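PDB 4O8B: HTH cro/C1-type domain-containing protein from Pseudomonas aeruginosa, which controls bacterial motility and biofilm formation through the small RNA rsmZ, probably as a transcriptional activator that binds promoter DNA with a helix-turn-helix domain. Local coordinates for residues 61-66 with 74-79. Numbering follows the deposited sequence.
Sequences MAYLYC and LILKVS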
loop_
_atom_site.group_PDB
_atom_site.type_symbol
_atom_site.label_atom_id
_atom_site.label_comp_id
_atom_site.label_asym_id
_atom_site.label_seq_id
_atom_site.Cartn_x
_atom_site.Cartn_y
_atom_site.Cartn_z
ATOM N N MET A 61 1.769 4.837 -3.720
ATOM C CA MET A 61 0.953 5.154 -2.554
ATOM C C MET A 61 0.961 3.985 -1.580
ATOM O O MET A 61 0.970 4.177 -0.361
ATOM C CB MET A 61 -0.486 5.458 -2.982
ATOM C CG MET A 61 -1.491 5.381 -1.844
ATOM S SD MET A 61 -3.181 5.655 -2.391
ATOM C CE MET A 61 -3.278 7.428 -2.315
ATOM N N ALA A 62 0.961 2.771 -2.131
ATOM C CA ALA A 62 0.961 1.562 -1.320
ATOM C C ALA A 62 2.132 1.532 -0.338
ATOM O O ALA A 62 1.977 1.105 0.804
ATOM C CB ALA A 62 1.013 0.335 -2.226
ATOM N N TYR A 63 3.297 1.985 -0.793
ATOM C CA TYR A 63 4.485 2.008 0.045
ATOM C C TYR A 63 4.225 2.754 1.354
ATOM O O TYR A 63 4.583 2.277 2.435
ATOM C CB TYR A 63 5.644 2.679 -0.693
ATOM C CG TYR A 63 6.879 2.871 0.156
ATOM C CD1 TYR A 63 7.617 1.776 0.601
ATOM C CD2 TYR A 63 7.273 4.147 0.572
ATOM C CE1 TYR A 63 8.750 1.947 1.406
ATOM C CE2 TYR A 63 8.399 4.329 1.373
ATOM C CZ TYR A 63 9.117 3.223 1.803
ATOM O OH TYR A 63 10.221 3.393 2.601
ATOM N N LEU A 64 3.609 3.924 1.239
ATOM C CA LEU A 64 3.304 4.754 2.405
ATOM C C LEU A 64 2.296 4.089 3.337
ATOM O O LEU A 64 2.063 4.558 4.451
ATOM C CB LEU A 64 2.773 6.108 1.940
ATOM C CG LEU A 64 3.727 6.885 1.020
ATOM C CD1 LEU A 64 2.991 8.038 0.357
ATOM C CD2 LEU A 64 4.912 7.389 1.824
ATOM N N TYR A 65 1.714 2.985 2.880
ATOM C CA TYR A 65 0.733 2.236 3.667
ATOM C C TYR A 65 1.162 0.779 3.814
ATOM O O TYR A 65 0.325 -0.105 3.999
ATOM C CB TYR A 65 -0.642 2.297 2.997
ATOM C CG TYR A 65 -1.370 3.609 3.179
ATOM C CD1 TYR A 65 -2.042 3.899 4.371
ATOM C CD2 TYR A 65 -1.379 4.570 2.166
ATOM C CE1 TYR A 65 -2.718 5.103 4.541
ATOM C CE2 TYR A 65 -2.052 5.785 2.331
ATOM C CZ TYR A 65 -2.711 6.044 3.521
ATOM O OH TYR A 65 -3.371 7.241 3.681
ATOM N N CYS A 66 2.465 0.535 3.733
ATOM C CA CYS A 66 3.011 -0.815 3.856
ATOM C C CYS A 66 3.747 -1.007 5.177
ATOM O O CYS A 66 4.942 -0.741 5.273
ATOM C CB CYS A 66 3.956 -1.101 2.689
ATOM S SG CYS A 66 4.903 -2.624 2.875
ATOM N N LEU A 74 10.313 -4.225 -1.073
ATOM C CA LEU A 74 10.083 -4.880 -2.358
ATOM C C LEU A 74 9.214 -4.010 -3.264
ATOM O O LEU A 74 9.413 -3.972 -4.478
ATOM C CB LEU A 74 9.407 -6.236 -2.144
ATOM C CG LEU A 74 9.922 -7.388 -3.006
ATOM C CD1 LEU A 74 11.315 -7.788 -2.530
ATOM C CD2 LEU A 74 8.978 -8.576 -2.911
ATOM N N ILE A 75 8.254 -3.313 -2.663
ATOM C CA ILE A 75 7.346 -2.449 -3.414
ATOM C C ILE A 75 8.093 -1.290 -4.083
ATOM O O ILE A 75 7.673 -0.804 -5.136
ATOM C CB ILE A 75 6.238 -1.859 -2.509
ATOM C CG1 ILE A 75 5.372 -2.988 -1.955
ATOM C CG2 ILE A 75 5.391 -0.869 -3.293
ATOM C CD1 ILE A 75 4.135 -2.506 -1.214
ATOM N N LEU A 76 9.180 -0.854 -3.465
ATOM C CA LEU A 76 9.973 0.236 -4.019
ATOM C C LEU A 76 10.897 -0.284 -5.105
ATOM O O LEU A 76 11.157 0.394 -6.098
ATOM C CB LEU A 76 10.798 0.920 -2.923
ATOM C CG LEU A 76 10.029 1.709 -1.861
ATOM C CD1 LEU A 76 11.018 2.512 -1.029
ATOM C CD2 LEU A 76 9.029 2.645 -2.534
ATOM N N LYS A 77 11.390 -1.501 -4.905
ATOM C CA LYS A 77 12.292 -2.123 -5.869
ATOM C C LYS A 77 11.575 -2.451 -7.173
ATOM O O LYS A 77 12.018 -2.052 -8.247
ATOM C CB LYS A 77 12.908 -3.393 -5.276
ATOM C CG LYS A 77 13.863 -3.127 -4.127
ATOM C CD LYS A 77 14.524 -4.407 -3.655
ATOM C CE LYS A 77 15.085 -4.239 -2.251
ATOM N NZ LYS A 77 15.438 -5.555 -1.635
ATOM N N VAL A 78 10.472 -3.173 -7.075
ATOM C CA VAL A 78 9.706 -3.555 -8.257
ATOM C C VAL A 78 9.231 -2.326 -9.026
ATOM O O VAL A 78 9.127 -2.358 -10.256
ATOM C CB VAL A 78 8.483 -4.423 -7.880
ATOM C CG1 VAL A 78 8.936 -5.641 -7.094
ATOM C CG2 VAL A 78 7.493 -3.609 -7.069
ATOM N N SER A 79 8.947 -1.245 -8.310
ATOM C CA SER A 79 8.486 -0.011 -8.940
ATOM C C SER A 79 9.604 0.668 -9.724
ATOM O O SER A 79 9.354 1.303 -10.749
ATOM C CB SER A 79 7.953 0.965 -7.883
ATOM O OG SER A 79 6.719 0.523 -7.358
#
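Leu-76 lies over one face of the Tyr-63 ring, where the loop between helices 47-57 and 69-79 of this HTH cro/C1-type (XRE-like) fold meets the helix that follows it, which leads on toward the C-terminal helix 83-99. Residues 61-64 coil helically in that loop. CB of Tyr-63 touches two neighbours, 4.4 Å from CG2 of Ile-75 and 3.9 Å from CD2 of Leu-76. CG of Tyr-63 then comes within 3.5 Å of Leu-76 CD2, and CD1 of the ring lies 3.4 Å from the branch carbon CG of Leu-76. Farther out, CE1 and CZ both meet Leu-76 CD1, and Tyr-63 OH still lies 3.8 Å from that methyl. The leucine fork is thus laid along the ring, CD2 near its root and CD1 toward the hydroxyl end. CD1 makes a CH-pi contact, 3.7 Å from the Tyr-63 ring centroid and 24° off the normal. In Tyr-63 a chi1 of 174° sets CG anti to the backbone N, which carries the ring across to Leu-76; Ala-8 and Ala-9 of helix 3-13 also touch it.

Ile-75 lies beside this pair, and CD1 of its longer branch loosely touches CB of Ala-62 and both CB and SG of Cys-66; its side chain also packs on Ile-75 of the second subunit, so this apolar layer continues into the dimer interface. No hydrogen bond joins the segments. Within helix 69-79, Ser-79 OG donates to the Ile-75 carbonyl O at 2.8 Å, nearly in line with the C=O bond.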